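Local coordinates for protein A49R (Vaccinia virus, PDB 4D5R), which inhibits host NF-kappa-B activation by interacting with host BTRC, which diminishes ubiquitination of the inhibitor NFKBIA and so keeps p65/RELA in the cytoplasm, at residues I16-I21 / N138-S143. Numbering follows the deposited sequence. Where two conformers were deposited one is given.
Sequences ISQLVI and NILQLS
S17 and S143 face each other where helix 9-23 and helix 132-151 run side by side in opposite directions, with segment axes 173° apart and 9.2 Å at their closest. Two small side chains meet here, both buried, consistent with the close backbone approach, CA of S17 lying 5.9 Å from CA of L140. S17 was modelled in two conformers, and the rotation of its hydroxyl is therefore not certain; in the one given, OG donates a hydrogen bond to the carbonyl oxygen of L13, one turn earlier, and the same oxygen also takes a weak bond from OG of S143.

Further along the buried side, I139 supplies two separate surfaces. Its CG1, swung anti to the backbone N (chi1 -176°), meets CG1 of the buried V20 at 3.9 Å. Its CG2 branch takes CD1 of I21 at 3.8 Å, the two isoleucines lying alongside and pointing opposite ways; I21, partly exposed, marks the passage to the open side. F53 of helix 49-61 touches both S17 and I139, so that helix also packs here.

The other margin differs in burial rather than in distance. L140, exposed to solvent, reaches back with its CD2 methyl, which rests 3.7 Å from the carbonyl oxygen of S17, but CG2 of I21 stays 4.4 Å from that methyl. Q18, also exposed, runs roughly perpendicular to L140, its NE2 3.9 Å from CD2. The first and last helices thus pack antiparallel in an all-helical fold, consistent with the Bcl-2-like fold of poxviral proteins.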
# COMPACT_ATOMS: atom_id res chain seq x y z
N ILE A 16 11.74 0.95 -9.54
CA ILE A 16 10.76 1.86 -8.89
C ILE A 16 11.18 2.23 -7.46
O ILE A 16 10.96 3.38 -7.04
CB ILE A 16 9.33 1.29 -8.97
CG1 ILE A 16 8.28 2.41 -8.75
CG2 ILE A 16 9.11 0.18 -7.96
CD1 ILE A 16 8.17 3.41 -9.91
N SER A 17 11.81 1.30 -6.73
CA SER A 17 12.34 1.60 -5.39
C SER A 17 13.46 2.69 -5.40
O SER A 17 13.46 3.60 -4.54
CB SER A 17 12.83 0.29 -4.74
OG SER A 17 11.70 -0.52 -4.41
N GLN A 18 14.31 2.65 -6.42
CA GLN A 18 15.31 3.78 -6.69
C GLN A 18 14.62 5.11 -7.01
O GLN A 18 14.94 6.13 -6.43
CB GLN A 18 16.25 3.46 -7.82
CG GLN A 18 17.08 2.24 -7.55
CD GLN A 18 18.18 2.47 -6.54
OE1 GLN A 18 18.61 3.61 -6.28
NE2 GLN A 18 18.66 1.39 -5.95
N LEU A 19 13.59 5.10 -7.85
CA LEU A 19 12.80 6.32 -8.07
C LEU A 19 12.13 6.88 -6.83
O LEU A 19 12.05 8.12 -6.64
CB LEU A 19 11.71 6.06 -9.16
CG LEU A 19 11.05 7.31 -9.74
CD1 LEU A 19 12.10 8.20 -10.40
CD2 LEU A 19 9.95 6.99 -10.74
N VAL A 20 11.57 5.98 -6.00
CA VAL A 20 10.97 6.41 -4.75
C VAL A 20 12.01 7.22 -3.95
O VAL A 20 11.74 8.32 -3.53
CB VAL A 20 10.38 5.23 -3.87
CG1 VAL A 20 10.03 5.68 -2.46
CG2 VAL A 20 9.14 4.57 -4.50
N ILE A 21 13.17 6.65 -3.74
CA ILE A 21 14.17 7.28 -2.86
C ILE A 21 14.65 8.57 -3.53
O ILE A 21 14.82 9.58 -2.84
CB ILE A 21 15.26 6.26 -2.40
CG1 ILE A 21 15.90 6.72 -1.09
CG2 ILE A 21 16.24 6.01 -3.50
CD1 ILE A 21 15.03 6.38 0.13
N ASN A 138 13.83 2.49 4.68
CA ASN A 138 13.61 1.06 4.45
C ASN A 138 13.18 0.61 3.06
O ASN A 138 13.07 -0.60 2.85
CB ASN A 138 12.50 0.60 5.46
CG ASN A 138 12.94 0.76 6.90
OD1 ASN A 138 13.82 0.02 7.36
ND2 ASN A 138 12.37 1.73 7.61
N ILE A 139 12.91 1.54 2.13
CA ILE A 139 12.30 1.18 0.84
C ILE A 139 13.25 0.25 0.06
O ILE A 139 12.82 -0.77 -0.51
CB ILE A 139 11.85 2.44 0.02
CG1 ILE A 139 11.12 2.09 -1.28
CG2 ILE A 139 12.98 3.29 -0.47
CD1 ILE A 139 9.75 1.64 -1.13
N LEU A 140 14.57 0.57 0.04
CA LEU A 140 15.46 -0.28 -0.70
C LEU A 140 15.53 -1.69 -0.16
O LEU A 140 15.50 -2.66 -0.96
CB LEU A 140 16.90 0.34 -0.82
CG LEU A 140 16.94 1.69 -1.57
CD1 LEU A 140 18.43 2.12 -1.78
CD2 LEU A 140 16.19 1.69 -2.91
N GLN A 141 15.70 -1.83 1.15
CA GLN A 141 15.71 -3.16 1.75
C GLN A 141 14.42 -3.98 1.52
O GLN A 141 14.46 -5.18 1.30
CB GLN A 141 15.95 -3.09 3.25
CG GLN A 141 16.18 -4.43 3.95
CD GLN A 141 17.35 -5.27 3.37
OE1 GLN A 141 18.50 -4.82 3.31
NE2 GLN A 141 17.05 -6.51 2.94
N LEU A 142 13.29 -3.31 1.71
CA LEU A 142 11.99 -3.91 1.49
C LEU A 142 11.86 -4.44 0.08
O LEU A 142 11.49 -5.60 -0.11
CB LEU A 142 10.90 -2.93 1.77
CG LEU A 142 9.50 -3.55 1.57
CD1 LEU A 142 9.36 -4.79 2.48
CD2 LEU A 142 8.42 -2.52 1.82
N SER A 143 12.13 -3.57 -0.91
CA SER A 143 12.23 -4.00 -2.28
C SER A 143 13.11 -5.26 -2.49
O SER A 143 12.70 -6.19 -3.15
CB SER A 143 12.80 -2.90 -3.11
OG SER A 143 12.84 -3.29 -4.45